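Local structure of carboxylase (Deinococcus radiodurans, 5H80) at residues T258-R261 with R262-K265; L267-A270 with P271-L275; V323-T326 with V327-W331; L457-L460 with Q461-H465; Y472-S475 with T476-D480. The protein contains the biotin carboxylase domain of a single-chain carboxylase, which probably uses ATP and bicarbonate to carboxylate biotin on a carrier protein. All blocks are in the same frame, centred on the assembly; numbering follows the deposited sequence.

Contact 1: residues T258-R261 with R262-K265; sequences TVQR and RHQK
Q260 holds CG anti to its own carbonyl carbon (chi1 -56°), and the rest of the chain is extended. The amide therefore reaches along the turn toward H263. Its OE1 lies 3.6 Å from H263 CA. Its NE2 is held by C257 O, just outside the segment. Q264 CG is likewise anti to its carbonyl carbon, which keeps CG 3.5 Å from R261 O. The backbones of R261 and Q264 are joined twice. R261 N donates to Q264 O at 2.9 Å, nearly straight at 160°. Q264 N returns the bond to R261 O, also at 2.9 Å. Q264 O has a further neighbour, a CA-H...O contact with Q260 CA at 3.1 Å. This is a beta hairpin with a two-residue loop, R262 and H263, closed by a type I' turn; both loop residues have positive phi. R261 and Q264 form the hydrogen-bonded pair. Q260 and K265 form the next, non-hydrogen-bonded pair, with side chains on the other face of the sheet. The guanidinium end of R261 leads away from the turn and makes a cation-pi contact with F459. K265 NZ makes salt bridges with E239, E303 and E324, in what is probably the active site, as in related biotin carboxylases.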
loop_
_atom_site.group_PDB
_atom_site.type_symbol
_atom_site.label_atom_id
_atom_site.label_comp_id
_atom_site.label_asym_id
_atom_site.label_seq_id
_atom_site.Cartn_x
_atom_site.Cartn_y
_atom_site.Cartn_z
ATOM N N THR A 258 -4.496 -2.939 22.311
ATOM C CA THR A 258 -4.958 -3.708 23.482
ATOM C C THR A 258 -4.502 -5.160 23.552
ATOM O O THR A 258 -4.276 -5.725 24.615
ATOM C CB THR A 258 -6.479 -3.553 23.582
ATOM O OG1 THR A 258 -6.873 -2.169 23.767
ATOM C CG2 THR A 258 -7.121 -4.571 24.674
ATOM N N VAL A 259 -4.434 -5.835 22.413
ATOM C CA VAL A 259 -4.045 -7.246 22.330
ATOM C C VAL A 259 -2.481 -7.346 22.512
ATOM O O VAL A 259 -1.676 -6.929 21.665
ATOM C CB VAL A 259 -4.498 -7.835 20.988
ATOM C CG1 VAL A 259 -3.975 -9.251 20.869
ATOM C CG2 VAL A 259 -6.033 -7.694 20.813
ATOM N N GLN A 260 -2.115 -7.745 23.747
ATOM C CA GLN A 260 -0.699 -7.818 24.210
ATOM C C GLN A 260 -0.452 -9.151 24.846
ATOM O O GLN A 260 -1.351 -9.685 25.374
ATOM C CB GLN A 260 -0.480 -6.799 25.300
ATOM C CG GLN A 260 -0.840 -5.440 24.874
ATOM C CD GLN A 260 -0.620 -4.341 25.868
ATOM O OE1 GLN A 260 -0.019 -4.539 26.914
ATOM N NE2 GLN A 260 -1.016 -3.122 25.475
ATOM N N ARG A 261 0.763 -9.648 24.752
ATOM C CA ARG A 261 1.171 -10.971 25.333
ATOM C C ARG A 261 2.214 -10.559 26.336
ATOM O O ARG A 261 3.219 -9.950 25.944
ATOM C CB ARG A 261 1.760 -11.898 24.330
ATOM C CG ARG A 261 2.026 -13.322 24.847
ATOM C CD ARG A 261 2.791 -14.025 23.749
ATOM N NE ARG A 261 2.559 -15.472 23.654
ATOM C CZ ARG A 261 2.533 -16.188 22.507
ATOM N NH1 ARG A 261 2.655 -15.601 21.306
ATOM N NH2 ARG A 261 2.368 -17.520 22.548
ATOM N N ARG A 262 1.941 -10.734 27.627
ATOM C CA ARG A 262 2.859 -10.184 28.670
ATOM C C ARG A 262 3.401 -8.798 28.327
ATOM O O ARG A 262 4.605 -8.580 28.324
ATOM C CB ARG A 262 4.047 -11.150 28.920
ATOM C CG ARG A 262 3.638 -12.526 29.437
ATOM C CD ARG A 262 4.837 -13.389 29.795
ATOM N NE ARG A 262 4.494 -14.482 30.715
ATOM C CZ ARG A 262 5.332 -15.452 31.090
ATOM N NH1 ARG A 262 6.582 -15.501 30.623
ATOM N NH2 ARG A 262 4.920 -16.392 31.934
ATOM N N HIS A 263 2.505 -7.877 28.003
ATOM C CA HIS A 263 2.862 -6.469 27.753
ATOM C C HIS A 263 3.593 -6.177 26.415
ATOM O O HIS A 263 3.889 -5.017 26.139
ATOM C CB HIS A 263 3.640 -5.866 28.962
ATOM C CG HIS A 263 2.881 -5.923 30.258
ATOM N ND1 HIS A 263 3.010 -6.966 31.153
ATOM C CD2 HIS A 263 1.968 -5.076 30.795
ATOM C CE1 HIS A 263 2.198 -6.770 32.175
ATOM N NE2 HIS A 263 1.566 -5.624 31.991
ATOM N N GLN A 264 3.806 -7.182 25.577
ATOM C CA GLN A 264 4.252 -7.001 24.164
ATOM C C GLN A 264 3.037 -6.891 23.193
ATOM O O GLN A 264 2.226 -7.782 23.101
ATOM C CB GLN A 264 5.102 -8.181 23.700
ATOM C CG GLN A 264 6.225 -8.645 24.630
ATOM C CD GLN A 264 6.846 -7.524 25.436
ATOM O OE1 GLN A 264 6.391 -7.211 26.547
ATOM N NE2 GLN A 264 7.895 -6.915 24.895
ATOM N N LYS A 265 2.941 -5.816 22.466
ATOM C CA LYS A 265 1.863 -5.565 21.540
ATOM C C LYS A 265 1.944 -6.512 20.324
ATOM O O LYS A 265 3.074 -6.855 19.914
ATOM C CB LYS A 265 1.934 -4.078 21.105
ATOM C CG LYS A 265 1.709 -3.012 22.188
ATOM C CD LYS A 265 2.171 -1.606 21.731
ATOM C CE LYS A 265 2.002 -0.542 22.791
ATOM N NZ LYS A 265 2.569 0.802 22.473
#

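Contact 2: residues L267-A270 with P271-L275; sequences LEFA and PAPHL
A270 and P271 are joined by a cis peptide bond, where strand 264-270 gives way to the loop before helix 277-293. The cis bond brings A270 CA within 3.0 Å of P271 CA and turns the chain sharply. The main packing is apolar. F269 CB rests 3.9 Å from P273 CD. P273 CG meets the F269 ring obliquely. The aromatic end leads away from the loop, to an edge-to-face contact with Y472 and to L434 and L438 of helix 434-446. Polar contacts link the loop to other parts of the chain, with no hydrogen bond between the two segments. A272 N is hydrogen-bonded to E254 OE2, and P273 O accepts from R236 NH2. On the strand, the backbone of F269 pairs with D256, and that of A270 with A368. At the bend, the carbonyl of P271 is folded back over the strand end: its O lies 3.4 Å from F269 C and 3.6 Å from F269 CB.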
loop_
_atom_site.group_PDB
_atom_site.type_symbol
_atom_site.label_atom_id
_atom_site.label_comp_id
_atom_site.label_asym_id
_atom_site.label_seq_id
_atom_site.Cartn_x
_atom_site.Cartn_y
_atom_site.Cartn_z
ATOM N N LEU A 267 -1.231 -6.907 17.961
ATOM C CA LEU A 267 -2.178 -6.390 16.930
ATOM C C LEU A 267 -2.494 -4.927 17.246
ATOM O O LEU A 267 -2.711 -4.562 18.400
ATOM C CB LEU A 267 -3.506 -7.118 16.810
ATOM C CG LEU A 267 -3.426 -8.565 16.429
ATOM C CD1 LEU A 267 -4.675 -9.285 16.736
ATOM C CD2 LEU A 267 -2.971 -8.773 14.950
ATOM N N GLU A 268 -2.289 -4.045 16.289
ATOM C CA GLU A 268 -2.462 -2.617 16.587
ATOM C C GLU A 268 -3.427 -2.088 15.538
ATOM O O GLU A 268 -3.151 -2.192 14.355
ATOM C CB GLU A 268 -1.084 -1.948 16.568
ATOM C CG GLU A 268 -0.166 -2.569 17.672
ATOM C CD GLU A 268 1.285 -2.672 17.308
ATOM O OE1 GLU A 268 1.615 -3.212 16.236
ATOM O OE2 GLU A 268 2.079 -2.205 18.137
ATOM N N PHE A 269 -4.473 -1.397 15.978
ATOM C CA PHE A 269 -5.585 -0.929 15.116
ATOM C C PHE A 269 -5.637 0.631 14.990
ATOM O O PHE A 269 -5.373 1.360 15.902
ATOM C CB PHE A 269 -6.884 -1.466 15.657
ATOM C CG PHE A 269 -6.991 -2.868 15.612
ATOM C CD1 PHE A 269 -7.752 -3.479 14.636
ATOM C CD2 PHE A 269 -6.389 -3.689 16.561
ATOM C CE1 PHE A 269 -7.918 -4.804 14.620
ATOM C CE2 PHE A 269 -6.608 -5.072 16.546
ATOM C CZ PHE A 269 -7.291 -5.626 15.518
ATOM N N ALA A 270 -5.921 1.210 13.794
ATOM C CA ALA A 270 -6.110 2.674 13.660
ATOM C C ALA A 270 -7.341 2.706 12.649
ATOM O O ALA A 270 -7.241 2.137 11.498
ATOM C CB ALA A 270 -4.927 3.433 13.214
ATOM N N PRO A 271 -8.493 3.215 13.069
ATOM C CA PRO A 271 -8.835 3.735 14.363
ATOM C C PRO A 271 -8.948 2.702 15.433
ATOM O O PRO A 271 -8.942 1.478 15.222
ATOM C CB PRO A 271 -10.225 4.332 14.136
ATOM C CG PRO A 271 -10.832 3.445 13.077
ATOM C CD PRO A 271 -9.697 3.072 12.187
ATOM N N ALA A 272 -9.084 3.189 16.656
ATOM C CA ALA A 272 -9.604 2.349 17.703
ATOM C C ALA A 272 -11.051 1.859 17.455
ATOM O O ALA A 272 -11.908 2.753 17.405
ATOM C CB ALA A 272 -9.562 3.127 19.027
ATOM N N PRO A 273 -11.277 0.548 17.344
ATOM C CA PRO A 273 -12.681 0.077 17.024
ATOM C C PRO A 273 -13.687 0.395 18.067
ATOM O O PRO A 273 -13.384 0.305 19.277
ATOM C CB PRO A 273 -12.538 -1.385 16.689
ATOM C CG PRO A 273 -11.062 -1.658 16.567
ATOM C CD PRO A 273 -10.296 -0.565 17.262
ATOM N N HIS A 274 -14.895 0.859 17.660
ATOM C CA HIS A 274 -16.018 0.973 18.595
ATOM C C HIS A 274 -15.729 1.999 19.703
ATOM O O HIS A 274 -15.876 1.656 20.894
ATOM C CB HIS A 274 -16.393 -0.402 19.206
ATOM C CG HIS A 274 -16.802 -1.400 18.203
ATOM N ND1 HIS A 274 -17.725 -1.090 17.226
ATOM C CD2 HIS A 274 -16.382 -2.656 17.945
ATOM C CE1 HIS A 274 -17.900 -2.139 16.443
ATOM N NE2 HIS A 274 -17.034 -3.068 16.802
ATOM N N LEU A 275 -15.027 3.075 19.353
ATOM C CA LEU A 275 -14.708 4.149 20.255
ATOM C C LEU A 275 -15.615 5.342 20.093
ATOM O O LEU A 275 -15.611 6.041 19.039
ATOM C CB LEU A 275 -13.288 4.606 20.001
ATOM C CG LEU A 275 -12.659 5.603 21.067
ATOM C CD1 LEU A 275 -12.574 5.079 22.506
ATOM C CD2 LEU A 275 -11.324 6.184 20.641
#

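Contact 3: residues V323-T326 with V327-W331; sequences VEHT and VTEEW. With EDO (1,2-ethanediol), chain G.
The start of helix 325-332, with E324 just before it, holds this contact, in a region that probably borders the active site, as in other biotin carboxylases. H325 O accepts from E329 N at 3.1 Å, and T326 O accepts from E330 N at 3.0 Å. V327 N makes a weak bond to E324 O. The side chains of H325 and E329 also meet. H325 CG lies between its backbone N and carbonyl carbon (chi1 71°), which carries the ring forward over the turn. H325 CD2 comes 3.4 Å from E329 CD. The carboxylate stands at the ring edge, with the two planes 82° apart. T326 CG2 lies over the rim of one ring face. H325 ND1 is hydrogen-bonded to Q322 O and NE2 to R46 NE, while R46 and R403 grip E329. E330 OE2 accepts at 2.7 Å from O1 of a 1,2-ethanediol, probably from the crystallisation liquor; the diol is also hydrogen-bonded to R430 of the second subunit. E324 and V327 pack on strand 367-374, T326 and E330 on strand 421-429, and H325 and E329 on helix 336-344.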
loop_
_atom_site.group_PDB
_atom_site.type_symbol
_atom_site.label_atom_id
_atom_site.label_comp_id
_atom_site.label_asym_id
_atom_site.label_seq_id
_atom_site.Cartn_x
_atom_site.Cartn_y
_atom_site.Cartn_z
ATOM N N VAL A 323 6.837 1.690 16.712
ATOM C CA VAL A 323 6.772 0.560 15.829
ATOM C C VAL A 323 5.432 0.607 15.032
ATOM O O VAL A 323 5.459 0.297 13.766
ATOM C CB VAL A 323 6.789 -0.794 16.611
ATOM C CG1 VAL A 323 6.519 -1.965 15.704
ATOM C CG2 VAL A 323 8.197 -1.039 17.165
ATOM N N GLU A 324 4.322 0.895 15.727
ATOM C CA GLU A 324 3.019 0.930 15.136
ATOM C C GLU A 324 2.672 2.217 14.337
ATOM O O GLU A 324 1.474 2.417 14.097
ATOM C CB GLU A 324 1.958 0.569 16.156
ATOM C CG GLU A 324 1.809 1.443 17.301
ATOM C CD GLU A 324 2.766 1.210 18.478
ATOM O OE1 GLU A 324 3.859 0.635 18.300
ATOM O OE2 GLU A 324 2.379 1.627 19.613
ATOM N N HIS A 325 3.667 3.120 14.024
ATOM C CA HIS A 325 3.411 4.373 13.355
ATOM C C HIS A 325 2.837 3.942 11.950
ATOM O O HIS A 325 1.980 4.686 11.450
ATOM C CB HIS A 325 4.675 5.178 13.145
ATOM C CG HIS A 325 5.607 4.591 12.105
ATOM N ND1 HIS A 325 6.479 3.563 12.339
ATOM C CD2 HIS A 325 5.726 4.875 10.770
ATOM C CE1 HIS A 325 7.148 3.248 11.216
ATOM N NE2 HIS A 325 6.708 4.038 10.246
ATOM N N THR A 326 3.252 2.751 11.523
ATOM C CA THR A 326 2.739 2.245 10.181
ATOM C C THR A 326 1.182 2.236 10.007
ATOM O O THR A 326 0.621 2.600 8.874
ATOM C CB THR A 326 3.182 0.840 9.949
ATOM O OG1 THR A 326 2.675 0.081 11.029
ATOM C CG2 THR A 326 4.739 0.745 9.880
ATOM N N VAL A 327 0.433 1.810 10.986
ATOM C CA VAL A 327 -1.067 1.755 10.847
ATOM C C VAL A 327 -1.740 3.108 10.664
ATOM O O VAL A 327 -2.684 3.255 9.877
ATOM C CB VAL A 327 -1.800 0.986 11.975
ATOM C CG1 VAL A 327 -1.852 -0.491 11.725
ATOM C CG2 VAL A 327 -1.209 1.240 13.353
ATOM N N THR A 328 -1.232 4.128 11.360
ATOM C CA THR A 328 -1.682 5.444 11.223
ATOM C C THR A 328 -1.365 5.954 9.857
ATOM O O THR A 328 -2.196 6.586 9.236
ATOM C CB THR A 328 -0.942 6.337 12.255
ATOM O OG1 THR A 328 -1.329 5.922 13.569
ATOM C CG2 THR A 328 -1.224 7.795 12.088
ATOM N N GLU A 329 -0.152 5.670 9.394
ATOM C CA GLU A 329 0.252 6.041 8.000
ATOM C C GLU A 329 -0.780 5.524 7.014
ATOM O O GLU A 329 -1.203 6.278 6.124
ATOM C CB GLU A 329 1.675 5.454 7.715
ATOM C CG GLU A 329 2.762 6.240 8.464
ATOM C CD GLU A 329 4.186 5.932 7.933
ATOM O OE1 GLU A 329 4.399 4.826 7.413
ATOM O OE2 GLU A 329 5.053 6.795 8.005
ATOM N N GLU A 330 -1.134 4.272 7.042
ATOM C CA GLU A 330 -1.998 3.712 5.992
ATOM C C GLU A 330 -3.471 4.169 6.190
ATOM O O GLU A 330 -4.197 4.431 5.159
ATOM C CB GLU A 330 -1.821 2.201 5.960
ATOM C CG GLU A 330 -0.469 1.604 5.526
ATOM C CD GLU A 330 -0.005 2.152 4.302
ATOM O OE1 GLU A 330 -0.783 2.104 3.297
ATOM O OE2 GLU A 330 1.039 2.757 4.283
ATOM N N TRP A 331 -3.971 4.184 7.426
ATOM C CA TRP A 331 -5.274 4.766 7.705
ATOM C C TRP A 331 -5.388 6.230 7.224
ATOM O O TRP A 331 -6.382 6.582 6.519
ATOM C CB TRP A 331 -5.632 4.630 9.197
ATOM C CG TRP A 331 -6.953 5.176 9.570
ATOM C CD1 TRP A 331 -8.164 5.120 8.826
ATOM C CD2 TRP A 331 -7.235 5.874 10.731
ATOM N NE1 TRP A 331 -9.158 5.722 9.521
ATOM C CE2 TRP A 331 -8.633 6.160 10.732
ATOM C CE3 TRP A 331 -6.470 6.201 11.895
ATOM C CZ2 TRP A 331 -9.262 6.784 11.790
ATOM C CZ3 TRP A 331 -7.075 6.878 12.892
ATOM C CH2 TRP A 331 -8.502 7.191 12.859
HETATM C C1 EDO G . 3.061 5.280 3.455
HETATM O O1 EDO G . 1.621 5.261 3.415
HETATM C C2 EDO G . 3.668 6.629 3.677
HETATM O O2 EDO G . 3.077 7.410 2.618
#

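Contact 4: residues L457-L460 with Q461-H465; sequences LAFL and QALLH
F459 and L463, one turn apart on helix 457-465 of the biotin carboxylase C-terminal domain, pack against each other at a slant. F459 CE2 is 3.9 Å from L463 CD1, and the methyl meets the ring obliquely. F459 has CG anti to its backbone N (chi1 -171°), which swings the ring forward along the helix to this neighbour. L463 CD1 also touches L460 CD2 at 4.3 Å. Behind these side chains lies the regular alpha-helical backbone. L463 N donates to F459 O at 3.0 Å and L464 N to L460 O at 3.0 Å. L464 CG sits 3.3 Å from L460 O. Near the end of the helix, Q461 O takes two donors from opposite faces of its plane, H465 N and H465 ND1. The ring bond is 2.8 Å and nearly straight at 167°, which helps to fix the rotation of the imidazole, with Y493 stacked on the ring. Helix 434-446 covers L460 and L464, helix 483-490 covers F459 and A462, and strand 264-270 lies against F459, L463 and L464.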
loop_
_atom_site.group_PDB
_atom_site.type_symbol
_atom_site.label_atom_id
_atom_site.label_comp_id
_atom_site.label_asym_id
_atom_site.label_seq_id
_atom_site.Cartn_x
_atom_site.Cartn_y
_atom_site.Cartn_z
ATOM N N LEU A 457 2.916 -16.948 13.060
ATOM C CA LEU A 457 1.841 -16.800 12.085
ATOM C C LEU A 457 0.540 -17.543 12.390
ATOM O O LEU A 457 -0.555 -16.960 12.275
ATOM C CB LEU A 457 2.279 -17.066 10.671
ATOM C CG LEU A 457 3.219 -16.077 10.012
ATOM C CD1 LEU A 457 3.922 -16.807 8.916
ATOM C CD2 LEU A 457 2.460 -14.879 9.407
ATOM N N ALA A 458 0.625 -18.764 12.883
ATOM C CA ALA A 458 -0.628 -19.467 13.351
ATOM C C ALA A 458 -1.299 -18.831 14.516
ATOM O O ALA A 458 -2.516 -18.792 14.587
ATOM C CB ALA A 458 -0.357 -20.961 13.660
ATOM N N PHE A 459 -0.516 -18.383 15.491
ATOM C CA PHE A 459 -1.069 -17.701 16.618
ATOM C C PHE A 459 -1.838 -16.386 16.291
ATOM O O PHE A 459 -2.934 -16.180 16.786
ATOM C CB PHE A 459 -0.016 -17.508 17.612
ATOM C CG PHE A 459 -0.520 -16.998 18.917
ATOM C CD1 PHE A 459 -1.037 -17.898 19.864
ATOM C CD2 PHE A 459 -0.469 -15.677 19.247
ATOM C CE1 PHE A 459 -1.514 -17.462 21.086
ATOM C CE2 PHE A 459 -0.982 -15.257 20.443
ATOM C CZ PHE A 459 -1.473 -16.111 21.379
ATOM N N LEU A 460 -1.268 -15.620 15.343
ATOM C CA LEU A 460 -1.860 -14.377 14.757
ATOM C C LEU A 460 -3.169 -14.704 14.102
ATOM O O LEU A 460 -4.124 -13.992 14.390
ATOM C CB LEU A 460 -0.876 -13.736 13.739
ATOM C CG LEU A 460 0.286 -12.968 14.457
ATOM C CD1 LEU A 460 1.349 -12.446 13.482
ATOM C CD2 LEU A 460 -0.029 -11.923 15.487
ATOM N N GLN A 461 -3.246 -15.805 13.330
ATOM C CA GLN A 461 -4.479 -16.245 12.740
ATOM C C GLN A 461 -5.509 -16.674 13.805
ATOM O O GLN A 461 -6.698 -16.276 13.692
ATOM C CB GLN A 461 -4.209 -17.254 11.622
ATOM C CG GLN A 461 -3.768 -16.547 10.339
ATOM C CD GLN A 461 -3.054 -17.452 9.399
ATOM O OE1 GLN A 461 -1.813 -17.671 9.489
ATOM N NE2 GLN A 461 -3.807 -18.028 8.511
ATOM N N ALA A 462 -5.109 -17.308 14.910
ATOM C CA ALA A 462 -6.114 -17.657 15.910
ATOM C C ALA A 462 -6.729 -16.399 16.547
ATOM O O ALA A 462 -7.954 -16.306 16.875
ATOM C CB ALA A 462 -5.534 -18.581 16.966
ATOM N N LEU A 463 -5.866 -15.385 16.768
ATOM C CA LEU A 463 -6.260 -14.071 17.294
ATOM C C LEU A 463 -7.287 -13.441 16.402
ATOM O O LEU A 463 -8.360 -13.039 16.844
ATOM C CB LEU A 463 -5.057 -13.096 17.544
ATOM C CG LEU A 463 -4.090 -13.402 18.698
ATOM C CD1 LEU A 463 -2.952 -12.423 18.669
ATOM C CD2 LEU A 463 -4.796 -13.396 20.058
ATOM N N LEU A 464 -6.981 -13.398 15.125
ATOM C CA LEU A 464 -7.836 -12.709 14.200
ATOM C C LEU A 464 -9.228 -13.331 13.967
ATOM O O LEU A 464 -10.113 -12.532 13.624
ATOM C CB LEU A 464 -7.150 -12.509 12.859
ATOM C CG LEU A 464 -5.907 -11.606 12.868
ATOM C CD1 LEU A 464 -5.122 -12.005 11.670
ATOM C CD2 LEU A 464 -6.268 -10.094 12.948
ATOM N N HIS A 465 -9.359 -14.618 14.214
ATOM C CA HIS A 465 -10.657 -15.369 14.150
ATOM C C HIS A 465 -11.413 -15.427 15.459
ATOM O O HIS A 465 -12.575 -15.890 15.461
ATOM C CB HIS A 465 -10.378 -16.788 13.651
ATOM C CG HIS A 465 -9.989 -16.848 12.213
ATOM N ND1 HIS A 465 -8.692 -16.825 11.808
ATOM C CD2 HIS A 465 -10.731 -17.002 11.094
ATOM C CE1 HIS A 465 -8.629 -16.955 10.500
ATOM N NE2 HIS A 465 -9.857 -17.060 10.041
#

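Contact 5: residues Y472-S475 with T476-D480; sequences YELS and THWLD
S475 O is gripped by the chain just beyond it. W478 N donates to it at 3.1 Å, coming from well above the carbonyl plane (64° out of it). A water also lies 3.1 Å from S475 O, and it accepts from L479 N at 3.0 Å, tying the start of the next helix to the turn. The turn is a type I beta turn from S475 to W478. S475 OG sits between its backbone N and carbonyl carbon (chi1 64°), which aims it at the turn. There it accepts a weak capping bond from H477 N at 3.3 Å. The apolar half of the contact is L474 on W478. L474 CD2 makes a CH-pi contact over the indole face, 3.6 Å from the centroid of the W478 five-membered ring and 15° off the ring normal. The other methyl, L474 CD1, stands 3.5 Å above the ring plane of Y472, so one leucine branches onto two aromatic faces. W478 NE1 is held by D468 OD2, H466 meets the indole edge-to-face, and Y472 OH is hydrogen-bonded to D256. Y472 ends helix 467-471 in a Schellman motif, and residues 472-477 thus join that helix to helix 478-481. T476 pairs through its backbone with A235, beside strand 236-245, while L479 faces F459 on helix 457-465 and D480 OD1 accepts from R262 N.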
loop_
_atom_site.group_PDB
_atom_site.type_symbol
_atom_site.label_atom_id
_atom_site.label_comp_id
_atom_site.label_asym_id
_atom_site.label_seq_id
_atom_site.Cartn_x
_atom_site.Cartn_y
_atom_site.Cartn_z
ATOM N N TYR A 472 -14.332 -6.754 19.436
ATOM C CA TYR A 472 -13.403 -5.965 20.187
ATOM C C TYR A 472 -13.786 -5.960 21.677
ATOM O O TYR A 472 -13.740 -4.840 22.289
ATOM C CB TYR A 472 -13.238 -4.560 19.556
ATOM C CG TYR A 472 -11.799 -4.150 19.557
ATOM C CD1 TYR A 472 -10.942 -4.683 18.569
ATOM C CD2 TYR A 472 -11.261 -3.355 20.579
ATOM C CE1 TYR A 472 -9.530 -4.405 18.601
ATOM C CE2 TYR A 472 -9.859 -2.998 20.565
ATOM C CZ TYR A 472 -9.020 -3.561 19.641
ATOM O OH TYR A 472 -7.665 -3.350 19.692
ATOM N N GLU A 473 -14.194 -7.106 22.221
ATOM C CA GLU A 473 -14.549 -7.150 23.626
ATOM C C GLU A 473 -13.272 -7.570 24.368
ATOM O O GLU A 473 -13.079 -8.797 24.583
ATOM C CB GLU A 473 -15.641 -8.135 23.819
ATOM C CG GLU A 473 -16.951 -7.637 23.260
ATOM C CD GLU A 473 -18.057 -8.695 23.343
ATOM O OE1 GLU A 473 -17.814 -9.911 23.380
ATOM O OE2 GLU A 473 -19.194 -8.262 23.390
ATOM N N LEU A 474 -12.337 -6.621 24.568
ATOM C CA LEU A 474 -10.930 -6.971 24.878
ATOM C C LEU A 474 -10.444 -6.018 25.979
ATOM O O LEU A 474 -11.008 -4.883 26.167
ATOM C CB LEU A 474 -10.091 -6.643 23.653
ATOM C CG LEU A 474 -10.375 -7.489 22.412
ATOM C CD1 LEU A 474 -9.573 -6.910 21.218
ATOM C CD2 LEU A 474 -10.106 -8.956 22.610
ATOM N N SER A 475 -9.471 -6.459 26.724
ATOM C CA SER A 475 -8.745 -5.617 27.628
ATOM C C SER A 475 -7.271 -6.015 27.481
ATOM O O SER A 475 -6.959 -7.028 26.837
ATOM C CB SER A 475 -9.134 -5.944 29.169
ATOM O OG SER A 475 -8.724 -7.263 29.429
ATOM N N THR A 476 -6.404 -5.303 28.161
ATOM C CA THR A 476 -4.939 -5.593 28.088
ATOM C C THR A 476 -4.553 -6.978 28.741
ATOM O O THR A 476 -3.548 -7.487 28.446
ATOM C CB THR A 476 -4.144 -4.436 28.695
ATOM O OG1 THR A 476 -4.631 -4.159 30.026
ATOM C CG2 THR A 476 -4.300 -3.161 27.853
ATOM N N HIS A 477 -5.419 -7.528 29.614
ATOM C CA HIS A 477 -5.258 -8.880 30.177
ATOM C C HIS A 477 -6.002 -10.002 29.508
ATOM O O HIS A 477 -5.810 -11.155 29.899
ATOM C CB HIS A 477 -5.640 -8.850 31.653
ATOM C CG HIS A 477 -4.881 -7.823 32.406
ATOM N ND1 HIS A 477 -3.521 -7.913 32.612
ATOM C CD2 HIS A 477 -5.260 -6.630 32.924
ATOM C CE1 HIS A 477 -3.096 -6.838 33.253
ATOM N NE2 HIS A 477 -4.133 -6.045 33.463
ATOM N N TRP A 478 -6.767 -9.682 28.463
ATOM C CA TRP A 478 -7.504 -10.651 27.715
ATOM C C TRP A 478 -6.658 -11.779 27.234
ATOM O O TRP A 478 -7.001 -12.986 27.495
ATOM C CB TRP A 478 -8.182 -9.971 26.506
ATOM C CG TRP A 478 -8.939 -10.957 25.677
ATOM C CD1 TRP A 478 -10.189 -11.375 25.850
ATOM C CD2 TRP A 478 -8.494 -11.501 24.428
ATOM N NE1 TRP A 478 -10.537 -12.271 24.840
ATOM C CE2 TRP A 478 -9.504 -12.354 23.946
ATOM C CE3 TRP A 478 -7.330 -11.412 23.731
ATOM C CZ2 TRP A 478 -9.355 -13.102 22.743
ATOM C CZ3 TRP A 478 -7.195 -12.108 22.497
ATOM C CH2 TRP A 478 -8.189 -12.981 22.038
ATOM N N LEU A 479 -5.572 -11.464 26.531
ATOM C CA LEU A 479 -4.755 -12.499 25.938
ATOM C C LEU A 479 -4.032 -13.349 26.975
ATOM O O LEU A 479 -3.967 -14.557 26.781
ATOM C CB LEU A 479 -3.792 -12.000 24.901
ATOM C CG LEU A 479 -2.955 -12.925 24.070
ATOM C CD1 LEU A 479 -2.393 -12.193 22.855
ATOM C CD2 LEU A 479 -1.824 -13.558 24.877
ATOM N N ASP A 480 -3.479 -12.738 28.027
ATOM C CA ASP A 480 -2.730 -13.579 28.992
ATOM C C ASP A 480 -3.651 -14.587 29.671
ATOM O O ASP A 480 -3.304 -15.803 29.835
ATOM C CB ASP A 480 -1.958 -12.723 29.959
ATOM C CG ASP A 480 -0.745 -11.986 29.296
ATOM O OD1 ASP A 480 -0.280 -12.377 28.191
ATOM O OD2 ASP A 480 -0.308 -10.996 29.878
HETATM O O HOH W 1 -4.628 -8.704 25.745
#

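Overall arrangement
Strand 264-270 runs through contacts 1 and 2, which meet where V259 CG1 lies 4.2 Å from L267 CD1. Contact 3 touches both ends of the strand: A270 CB is 3.4 Å from W331 CE3, and K265 NZ is 3.0 Å from E324 OE2, near the probable active site. Contacts 4 and 5 belong to the C-terminal part and pack on contact 1 from there. V259 CG1 lies 4.0 Å from L463 CD1, and R262 N lies 2.8 Å from D480 OD1. Contacts 4 and 5 join where L463 CD2 sits 3.7 Å from W478 CZ3. P273 CG of contact 2 touches Y472 CD1 of contact 5 at 3.6 Å. Contacts 3 and 4 do not touch; their centres are about 20 Å apart.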